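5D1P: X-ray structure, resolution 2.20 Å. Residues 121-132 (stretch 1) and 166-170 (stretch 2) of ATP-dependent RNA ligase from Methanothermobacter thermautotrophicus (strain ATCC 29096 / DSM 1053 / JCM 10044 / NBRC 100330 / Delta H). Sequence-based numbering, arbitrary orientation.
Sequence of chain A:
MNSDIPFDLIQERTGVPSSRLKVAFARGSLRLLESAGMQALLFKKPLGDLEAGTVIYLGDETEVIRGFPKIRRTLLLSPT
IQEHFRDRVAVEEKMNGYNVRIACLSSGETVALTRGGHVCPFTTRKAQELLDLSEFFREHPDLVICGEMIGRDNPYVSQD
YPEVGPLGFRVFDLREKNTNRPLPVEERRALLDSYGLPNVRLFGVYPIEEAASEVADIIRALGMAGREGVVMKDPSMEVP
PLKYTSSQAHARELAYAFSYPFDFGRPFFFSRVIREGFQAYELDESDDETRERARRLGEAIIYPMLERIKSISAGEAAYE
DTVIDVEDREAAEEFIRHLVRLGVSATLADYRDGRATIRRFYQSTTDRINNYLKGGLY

Stretch 1 (121-132) PFTTRKAQELLD
Stretch 2 166-170: PLGFR

Helix 121-130 and Leu-131, the first residue beyond it, pack against Leu-167 and the strand 168-170 mainly through apolar side chains; no hydrogen bond joins the stretches, and 301 Å² is buried. In register, CA of Lys-126 lies 8.4 Å from CA of Leu-167, and CA of Leu-130 lies 7.0 Å from CA of Gly-168. The backbone keeps helical phi/psi through Leu-130 (-98/-25), then is extended at Leu-131 (-117/142), whose N still donates a hydrogen bond to Ala-127 O (2.8 Å); Leu-167 (-156/130) to Arg-170 (-135/127) is extended throughout. Leu-167 (chi1 t, chi2 p) points toward the helix and gives up the largest area, 87 Å². The CA-to-CB bond of Phe-122 points sideways, but its t rotamer brings the ring end nearer, CZ to Leu-167 CD2 at 3.4 Å; Lys-126 CE lies 3.6 Å from Leu-167 CD2. Leu-130 (m, t) sets CD1 3.7 Å from Leu-167 O and 4.1 Å from Gly-168 CA. Leu-131 (m, t) and Phe-169 (chi1 t, chi2 79°), both buried, each point toward the other stretch, and Leu-131 CD1 lies 3.6 Å from Phe-169 CD2. Within the helix, Lys-126 (m, m, m, t) suits its buried place by packing its aliphatic chain on Leu-167 while NZ forms a salt bridge with Glu-129 OE1 (3.1 Å); Arg-125 NE forms another with Glu-129 OE2 (3.0 Å).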

ATOM      1  N   PRO A 121      -5.017 -11.666  31.071  1.00 38.65           N
ATOM      2  CA  PRO A 121      -4.575 -12.375  32.280  1.00 38.32           C
ATOM      3  C   PRO A 121      -3.078 -12.191  32.495  1.00 35.35           C
ATOM      4  O   PRO A 121      -2.667 -11.990  33.625  1.00 34.95           O
ATOM      5  CB  PRO A 121      -4.932 -13.840  31.990  1.00 37.05           C
ATOM      6  CG  PRO A 121      -4.979 -13.937  30.485  1.00 33.54           C
ATOM      7  CD  PRO A 121      -5.461 -12.587  30.006  1.00 36.25           C
ATOM      8  N   PHE A 122      -2.286 -12.217  31.421  1.00 36.89           N
ATOM      9  CA  PHE A 122      -0.848 -11.986  31.540  1.00 35.22           C
ATOM     10  C   PHE A 122      -0.539 -10.580  32.076  1.00 37.37           C
ATOM     11  O   PHE A 122       0.278 -10.408  32.986  1.00 33.62           O
ATOM     12  CB  PHE A 122      -0.168 -12.205  30.190  1.00 35.91           C
ATOM     13  CG  PHE A 122       1.270 -11.762  30.148  1.00 35.28           C
ATOM     14  CD1 PHE A 122       2.269 -12.549  30.694  1.00 36.32           C
ATOM     15  CD2 PHE A 122       1.624 -10.562  29.550  1.00 36.00           C
ATOM     16  CE1 PHE A 122       3.599 -12.146  30.649  1.00 36.58           C
ATOM     17  CE2 PHE A 122       2.947 -10.149  29.505  1.00 34.92           C
ATOM     18  CZ  PHE A 122       3.935 -10.944  30.059  1.00 36.02           C
ATOM     19  N   THR A 123      -1.208  -9.576  31.525  1.00 35.89           N
ATOM     20  CA  THR A 123      -0.873  -8.191  31.847  1.00 36.58           C
ATOM     21  C   THR A 123      -1.310  -7.791  33.250  1.00 37.97           C
ATOM     22  O   THR A 123      -0.591  -7.080  33.945  1.00 37.77           O
ATOM     23  CB  THR A 123      -1.503  -7.207  30.841  1.00 40.90           C
ATOM     24  OG1 THR A 123      -1.230  -7.646  29.508  1.00 35.57           O
ATOM     25  CG2 THR A 123      -0.940  -5.798  31.037  1.00 36.65           C
ATOM     26  N   THR A 124      -2.486  -8.236  33.679  1.00 41.08           N
ATOM     27  CA  THR A 124      -2.938  -7.867  35.017  1.00 42.34           C
ATOM     28  C   THR A 124      -2.008  -8.475  36.057  1.00 42.34           C
ATOM     29  O   THR A 124      -1.705  -7.845  37.079  1.00 40.68           O
ATOM     30  CB  THR A 124      -4.383  -8.307  35.286  1.00 44.71           C
ATOM     31  OG1 THR A 124      -4.457  -9.739  35.324  1.00 52.89           O
ATOM     32  CG2 THR A 124      -5.276  -7.798  34.191  1.00 36.83           C
ATOM     33  N   ARG A 125      -1.519  -9.681  35.783  1.00 39.77           N
ATOM     34  CA  ARG A 125      -0.598 -10.308  36.717  1.00 40.26           C
ATOM     35  C   ARG A 125       0.766  -9.606  36.742  1.00 40.87           C
ATOM     36  O   ARG A 125       1.295  -9.306  37.816  1.00 39.94           O
ATOM     37  CB  ARG A 125      -0.408 -11.788  36.407  1.00 37.32           C
ATOM     38  CG  ARG A 125       0.528 -12.422  37.426  1.00 47.63           C
ATOM     39  CD  ARG A 125       0.487 -13.932  37.440  1.00 57.63           C
ATOM     40  NE  ARG A 125       1.290 -14.448  38.548  1.00 67.57           N
ATOM     41  CZ  ARG A 125       0.818 -14.699  39.770  1.00 70.43           C
ATOM     42  NH1 ARG A 125      -0.466 -14.499  40.045  1.00 71.22           N
ATOM     43  NH2 ARG A 125       1.626 -15.164  40.716  1.00 68.82           N
ATOM     44  N   LYS A 126       1.339  -9.326  35.577  1.00 35.64           N
ATOM     45  CA  LYS A 126       2.638  -8.648  35.568  1.00 37.39           C
ATOM     46  C   LYS A 126       2.530  -7.215  36.110  1.00 35.69           C
ATOM     47  O   LYS A 126       3.473  -6.688  36.686  1.00 36.28           O
ATOM     48  CB  LYS A 126       3.237  -8.636  34.156  1.00 37.00           C
ATOM     49  CG  LYS A 126       3.295  -9.990  33.461  1.00 35.97           C
ATOM     50  CD  LYS A 126       4.189 -10.983  34.191  1.00 42.10           C
ATOM     51  CE  LYS A 126       5.592 -10.455  34.336  1.00 42.31           C
ATOM     52  NZ  LYS A 126       6.445 -11.391  35.134  1.00 55.49           N
ATOM     53  N   ALA A 127       1.376  -6.582  35.922  1.00 35.32           N
ATOM     54  CA  ALA A 127       1.148  -5.248  36.466  1.00 41.01           C
ATOM     55  C   ALA A 127       1.337  -5.224  37.983  1.00 39.43           C
ATOM     56  O   ALA A 127       2.064  -4.390  38.526  1.00 37.14           O
ATOM     57  CB  ALA A 127      -0.246  -4.771  36.111  1.00 41.45           C
ATOM     58  N   GLN A 128       0.680  -6.149  38.661  1.00 39.67           N
ATOM     59  CA  GLN A 128       0.748  -6.188  40.112  1.00 44.88           C
ATOM     60  C   GLN A 128       2.100  -6.695  40.579  1.00 46.20           C
ATOM     61  O   GLN A 128       2.591  -6.271  41.623  1.00 47.97           O
ATOM     62  CB  GLN A 128      -0.375  -7.055  40.674  1.00 44.81           C
ATOM     63  CG  GLN A 128      -1.760  -6.506  40.349  1.00 47.20           C
ATOM     64  CD  GLN A 128      -2.792  -7.593  40.158  1.00 54.67           C
ATOM     65  OE1 GLN A 128      -2.527  -8.609  39.524  1.00 62.78           O
ATOM     66  NE2 GLN A 128      -3.985  -7.383  40.703  1.00 60.50           N
ATOM     67  N   GLU A 129       2.707  -7.593  39.807  1.00 42.79           N
ATOM     68  CA  GLU A 129       4.035  -8.093  40.147  1.00 41.49           C
ATOM     69  C   GLU A 129       5.069  -6.996  40.019  1.00 40.25           C
ATOM     70  O   GLU A 129       6.022  -6.942  40.781  1.00 43.13           O
ATOM     71  CB  GLU A 129       4.423  -9.266  39.255  1.00 38.60           C
ATOM     72  CG  GLU A 129       3.696 -10.553  39.581  1.00 46.63           C
ATOM     73  CD  GLU A 129       4.226 -11.745  38.808  1.00 55.09           C
ATOM     74  OE1 GLU A 129       5.083 -11.559  37.909  1.00 52.92           O
ATOM     75  OE2 GLU A 129       3.774 -12.875  39.105  1.00 62.02           O
ATOM     76  N   LEU A 130       4.877  -6.114  39.055  1.00 40.57           N
ATOM     77  CA  LEU A 130       5.924  -5.168  38.695  1.00 41.31           C
ATOM     78  C   LEU A 130       5.730  -3.817  39.342  1.00 36.07           C
ATOM     79  O   LEU A 130       6.681  -3.070  39.524  1.00 39.92           O
ATOM     80  CB  LEU A 130       5.979  -5.003  37.181  1.00 38.59           C
ATOM     81  CG  LEU A 130       6.502  -6.175  36.359  1.00 41.57           C
ATOM     82  CD1 LEU A 130       6.381  -5.844  34.884  1.00 40.46           C
ATOM     83  CD2 LEU A 130       7.943  -6.462  36.728  1.00 40.60           C
ATOM     84  N   LEU A 131       4.489  -3.501  39.671  1.00 37.53           N
ATOM     85  CA  LEU A 131       4.156  -2.188  40.195  1.00 39.08           C
ATOM     86  C   LEU A 131       3.623  -2.323  41.610  1.00 39.59           C
ATOM     87  O   LEU A 131       2.889  -3.265  41.908  1.00 42.04           O
ATOM     88  CB  LEU A 131       3.116  -1.498  39.300  1.00 39.76           C
ATOM     89  CG  LEU A 131       3.495  -1.244  37.831  1.00 41.88           C
ATOM     90  CD1 LEU A 131       2.268  -0.887  36.982  1.00 34.92           C
ATOM     91  CD2 LEU A 131       4.567  -0.165  37.720  1.00 36.93           C
ATOM     92  N   ASP A 132       3.988  -1.388  42.481  1.00 37.90           N
ATOM     93  CA  ASP A 132       3.431  -1.356  43.827  1.00 44.35           C
ATOM     94  C   ASP A 132       2.317  -0.318  43.868  1.00 42.35           C
ATOM     95  O   ASP A 132       2.580   0.873  44.041  1.00 40.14           O
ATOM     96  CB  ASP A 132       4.516  -1.034  44.863  1.00 49.07           C
ATOM     97  CG  ASP A 132       4.136  -1.485  46.271  1.00 54.72           C
ATOM     98  OD1 ASP A 132       2.930  -1.441  46.623  1.00 53.06           O
ATOM     99  OD2 ASP A 132       5.047  -1.888  47.028  1.00 61.53           O
ATOM    100  N   PRO A 166      13.574  -7.668  31.573  1.00 40.06           N
ATOM    101  CA  PRO A 166      12.963  -8.419  30.468  1.00 35.85           C
ATOM    102  C   PRO A 166      11.492  -8.038  30.219  1.00 37.57           C
ATOM    103  O   PRO A 166      10.923  -8.319  29.162  1.00 35.23           O
ATOM    104  CB  PRO A 166      13.091  -9.879  30.922  1.00 36.99           C
ATOM    105  CG  PRO A 166      13.180  -9.806  32.432  1.00 40.56           C
ATOM    106  CD  PRO A 166      13.917  -8.525  32.726  1.00 38.54           C
ATOM    107  N   LEU A 167      10.880  -7.407  31.207  1.00 38.61           N
ATOM    108  CA  LEU A 167       9.530  -6.894  31.062  1.00 34.26           C
ATOM    109  C   LEU A 167       9.359  -5.767  32.049  1.00 34.03           C
ATOM    110  O   LEU A 167       9.685  -5.907  33.219  1.00 40.51           O
ATOM    111  CB  LEU A 167       8.472  -7.977  31.300  1.00 33.13           C
ATOM    112  CG  LEU A 167       7.044  -7.524  30.958  1.00 34.10           C
ATOM    113  CD1 LEU A 167       6.940  -7.260  29.469  1.00 35.29           C
ATOM    114  CD2 LEU A 167       6.021  -8.537  31.361  1.00 35.64           C
ATOM    115  N   GLY A 168       8.860  -4.639  31.575  1.00 33.61           N
ATOM    116  CA  GLY A 168       8.662  -3.512  32.449  1.00 33.20           C
ATOM    117  C   GLY A 168       7.493  -2.672  32.002  1.00 37.42           C
ATOM    118  O   GLY A 168       6.831  -2.965  30.997  1.00 34.21           O
ATOM    119  N   PHE A 169       7.272  -1.597  32.747  1.00 34.02           N
ATOM    120  CA  PHE A 169       6.136  -0.736  32.544  1.00 32.94           C
ATOM    121  C   PHE A 169       6.572   0.706  32.779  1.00 32.95           C
ATOM    122  O   PHE A 169       7.400   0.960  33.641  1.00 35.84           O
ATOM    123  CB  PHE A 169       5.012  -1.155  33.487  1.00 38.77           C
ATOM    124  CG  PHE A 169       3.672  -0.607  33.112  1.00 39.17           C
ATOM    125  CD1 PHE A 169       2.935  -1.192  32.092  1.00 39.38           C
ATOM    126  CD2 PHE A 169       3.138   0.485  33.789  1.00 36.33           C
ATOM    127  CE1 PHE A 169       1.682  -0.688  31.730  1.00 34.49           C
ATOM    128  CE2 PHE A 169       1.879   0.988  33.445  1.00 36.56           C
ATOM    129  CZ  PHE A 169       1.153   0.401  32.412  1.00 35.43           C
ATOM    130  N   ARG A 170       6.059   1.626  31.965  1.00 32.78           N
ATOM    131  CA  ARG A 170       6.320   3.060  32.085  1.00 32.22           C
ATOM    132  C   ARG A 170       5.007   3.801  31.928  1.00 32.26           C
ATOM    133  O   ARG A 170       4.292   3.608  30.939  1.00 31.62           O
ATOM    134  CB  ARG A 170       7.307   3.561  31.023  1.00 30.76           C
ATOM    135  CG  ARG A 170       8.740   3.103  31.192  1.00 34.55           C
ATOM    136  CD  ARG A 170       9.392   3.708  32.419  1.00 35.74           C
ATOM    137  NE  ARG A 170       9.715   2.657  33.371  1.00 44.51           N
ATOM    138  CZ  ARG A 170      10.923   2.142  33.522  1.00 38.24           C
ATOM    139  NH1 ARG A 170      11.923   2.608  32.799  1.00 47.37           N
ATOM    140  NH2 ARG A 170      11.123   1.172  34.394  1.00 42.27           N
TER